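Local coordinates for octopine dehydrogenase (Pecten maximus, PDB 3C7A), which catalyses the NADH-dependent reductive condensation of L-arginine with pyruvate to D-octopine, and the reverse oxidation, at residues A[14-19]-A[144-149]. Numbering follows the deposited sequence.
Sequences AHTLSG and LPWACR. With NAD (nicotinamide-adenine-dinucleotide), chain B.
T16 and W146 meet through a methyl group and an indole, a clear instance of how a cofactor-binding helix can be packed against the strand whose backbone binds the carboxamide of NAD. Ahead of the strand, L144 lays CD2 against the nicotinamide ring, 3.6 Å from NAD C3N, and P145 sets CB over one face of the neighbouring indole. The opposite face of W146 takes CG2 of T16, which stands 3.9 Å from the centroid of the six-membered ring, a CH-pi contact almost centred over the face. Helix 12-21 is the first helix of the Rossmann-type dinucleotide fold, following the glycine-rich turn, and the axes of 14-19 and 146-149 lie at 108°. T16 can present this methyl because a chi1 of -53° places CG2 anti to its backbone N, while OG1 turns back to hydrogen-bond N12 O. L17 adds CB, 4.2 Å from W146 CH2. With W146 cut back to an alanine, the T16 methyl and P145 would probably lose the ring that separates them, and a gap would open beside L17. Beyond A147, C148 turns its side chain to the helix, SG 3.9 Å from T16 OG1. Its backbone N donates a nearly straight hydrogen bond to the carboxamide O7N of NAD (3.3 Å).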
loop_
_atom_site.group_PDB
_atom_site.type_symbol
_atom_site.label_atom_id
_atom_site.label_comp_id
_atom_site.label_asym_id
_atom_site.label_seq_id
_atom_site.Cartn_x
_atom_site.Cartn_y
_atom_site.Cartn_z
ATOM N N ALA A 14 -5.856 8.976 8.776
ATOM C CA ALA A 14 -5.507 9.205 10.184
ATOM C C ALA A 14 -6.637 9.840 11.000
ATOM O O ALA A 14 -6.793 9.531 12.186
ATOM C CB ALA A 14 -4.231 10.037 10.292
ATOM N N HIS A 15 -7.410 10.725 10.366
ATOM C CA HIS A 15 -8.592 11.333 10.994
ATOM C C HIS A 15 -9.646 10.280 11.357
ATOM O O HIS A 15 -10.171 10.283 12.475
ATOM C CB HIS A 15 -9.215 12.402 10.081
ATOM C CG HIS A 15 -8.596 13.763 10.213
ATOM N ND1 HIS A 15 -7.318 14.051 9.778
ATOM C CD2 HIS A 15 -9.093 14.923 10.708
ATOM C CE1 HIS A 15 -7.050 15.323 10.012
ATOM N NE2 HIS A 15 -8.111 15.876 10.575
ATOM N N THR A 16 -9.941 9.386 10.410
ATOM C CA THR A 16 -10.957 8.337 10.588
ATOM C C THR A 16 -10.578 7.312 11.672
ATOM O O THR A 16 -11.399 6.993 12.538
ATOM C CB THR A 16 -11.276 7.609 9.245
ATOM O OG1 THR A 16 -11.613 8.570 8.235
ATOM C CG2 THR A 16 -12.442 6.630 9.406
ATOM N N LEU A 17 -9.343 6.810 11.623
ATOM C CA LEU A 17 -8.869 5.794 12.575
ATOM C C LEU A 17 -8.823 6.293 14.027
ATOM O O LEU A 17 -9.210 5.566 14.947
ATOM C CB LEU A 17 -7.504 5.230 12.146
ATOM C CG LEU A 17 -6.819 4.161 13.016
ATOM C CD1 LEU A 17 -7.619 2.856 13.078
ATOM C CD2 LEU A 17 -5.401 3.895 12.527
ATOM N N SER A 18 -8.353 7.528 14.220
ATOM C CA SER A 18 -8.234 8.129 15.555
ATOM C C SER A 18 -9.583 8.308 16.260
ATOM O O SER A 18 -9.693 8.073 17.466
ATOM C CB SER A 18 -7.493 9.469 15.485
ATOM O OG SER A 18 -6.127 9.288 15.144
ATOM N N GLY A 19 -10.597 8.722 15.502
ATOM C CA GLY A 19 -11.946 8.934 16.030
ATOM C C GLY A 19 -12.667 7.663 16.456
ATOM O O GLY A 19 -13.331 7.640 17.496
ATOM N N LEU A 144 -6.578 0.273 2.018
ATOM C CA LEU A 144 -7.285 1.027 3.068
ATOM C C LEU A 144 -8.725 0.514 3.257
ATOM O O LEU A 144 -9.417 0.252 2.271
ATOM C CB LEU A 144 -7.278 2.535 2.755
ATOM C CG LEU A 144 -7.664 3.528 3.864
ATOM C CD1 LEU A 144 -6.557 3.678 4.915
ATOM C CD2 LEU A 144 -8.023 4.888 3.286
ATOM N N PRO A 145 -9.172 0.354 4.525
ATOM C CA PRO A 145 -10.518 -0.153 4.848
ATOM C C PRO A 145 -11.712 0.691 4.371
ATOM O O PRO A 145 -12.799 0.137 4.176
ATOM C CB PRO A 145 -10.512 -0.216 6.384
ATOM C CG PRO A 145 -9.070 -0.256 6.765
ATOM C CD PRO A 145 -8.390 0.603 5.751
ATOM N N TRP A 146 -11.523 2.000 4.198
ATOM C CA TRP A 146 -12.628 2.901 3.829
ATOM C C TRP A 146 -12.315 3.796 2.624
ATOM O O TRP A 146 -11.151 3.997 2.267
ATOM C CB TRP A 146 -13.021 3.813 5.007
ATOM C CG TRP A 146 -12.903 3.216 6.388
ATOM C CD1 TRP A 146 -13.847 2.484 7.053
ATOM C CD2 TRP A 146 -11.787 3.336 7.282
ATOM N NE1 TRP A 146 -13.383 2.128 8.297
ATOM C CE2 TRP A 146 -12.123 2.639 8.465
ATOM C CE3 TRP A 146 -10.532 3.958 7.196
ATOM C CZ2 TRP A 146 -11.247 2.543 9.555
ATOM C CZ3 TRP A 146 -9.661 3.864 8.281
ATOM C CH2 TRP A 146 -10.025 3.160 9.444
ATOM N N ALA A 147 -13.370 4.327 2.004
ATOM C CA ALA A 147 -13.261 5.481 1.110
ATOM C C ALA A 147 -13.726 6.712 1.892
ATOM O O ALA A 147 -14.889 6.786 2.302
ATOM C CB ALA A 147 -14.103 5.278 -0.142
ATOM N N CYS A 148 -12.815 7.664 2.105
ATOM C CA CYS A 148 -13.045 8.771 3.046
ATOM C C CYS A 148 -12.433 10.116 2.619
ATOM O O CYS A 148 -11.440 10.150 1.888
ATOM C CB CYS A 148 -12.546 8.381 4.447
ATOM S SG CYS A 148 -10.825 7.774 4.518
ATOM N N ARG A 149 -13.037 11.215 3.087
ATOM C CA ARG A 149 -12.568 12.578 2.785
ATOM C C ARG A 149 -12.848 13.570 3.927
ATOM O O ARG A 149 -13.931 13.561 4.518
ATOM C CB ARG A 149 -13.186 13.088 1.473
ATOM C CG ARG A 149 -12.564 14.379 0.933
ATOM C CD ARG A 149 -13.240 14.860 -0.347
ATOM N NE ARG A 149 -12.747 14.162 -1.535
ATOM C CZ ARG A 149 -13.046 14.492 -2.791
ATOM N NH1 ARG A 149 -13.844 15.522 -3.050
ATOM N NH2 ARG A 149 -12.540 13.788 -3.796
HETATM P PA NAD B . -3.393 11.757 2.416
HETATM O O1A NAD B . -3.029 12.334 1.104
HETATM O O2A NAD B . -4.672 12.323 2.904
HETATM O O5B NAD B . -2.207 12.018 3.483
HETATM C C5B NAD B . -1.677 13.310 3.714
HETATM C C4B NAD B . -0.777 13.293 4.949
HETATM O O4B NAD B . 0.499 12.765 4.629
HETATM C C3B NAD B . -0.524 14.683 5.522
HETATM O O3B NAD B . -1.449 15.026 6.528
HETATM C C2B NAD B . 0.891 14.601 6.063
HETATM O O2B NAD B . 0.903 14.220 7.421
HETATM C C1B NAD B . 1.546 13.518 5.221
HETATM N N9A NAD B . 2.378 14.178 4.192
HETATM C C8A NAD B . 1.957 14.584 2.948
HETATM N N7A NAD B . 2.996 15.158 2.302
HETATM C C5A NAD B . 4.077 15.128 3.112
HETATM C C6A NAD B . 5.383 15.577 2.939
HETATM N N6A NAD B . 5.667 16.381 1.916
HETATM N N1A NAD B . 6.303 15.409 3.962
HETATM C C2A NAD B . 5.920 14.798 5.145
HETATM N N3A NAD B . 4.616 14.358 5.306
HETATM C C4A NAD B . 3.706 14.516 4.306
HETATM O O3 NAD B . -3.460 10.144 2.277
HETATM P PN NAD B . -4.768 9.280 2.668
HETATM O O1N NAD B . -5.907 9.767 1.857
HETATM O O2N NAD B . -4.891 9.232 4.144
HETATM O O5D NAD B . -4.428 7.793 2.137
HETATM C C5D NAD B . -3.304 7.053 2.567
HETATM C C4D NAD B . -3.010 5.926 1.572
HETATM O O4D NAD B . -4.158 5.112 1.366
HETATM C C3D NAD B . -2.591 6.471 0.212
HETATM O O3D NAD B . -1.452 5.773 -0.237
HETATM C C2D NAD B . -3.786 6.203 -0.689
HETATM O O2D NAD B . -3.387 5.908 -2.007
HETATM C C1D NAD B . -4.474 5.018 -0.016
HETATM N N1N NAD B . -5.939 4.974 -0.245
HETATM C C2N NAD B . -6.748 6.051 0.038
HETATM C C3N NAD B . -8.128 5.983 -0.182
HETATM C C7N NAD B . -9.034 7.061 0.356
HETATM O O7N NAD B . -10.334 7.033 0.060
HETATM N N7N NAD B . -8.501 8.089 1.163
HETATM C C4N NAD B . -8.680 4.805 -0.695
HETATM C C5N NAD B . -7.856 3.716 -0.977
HETATM C C6N NAD B . -6.485 3.817 -0.743
#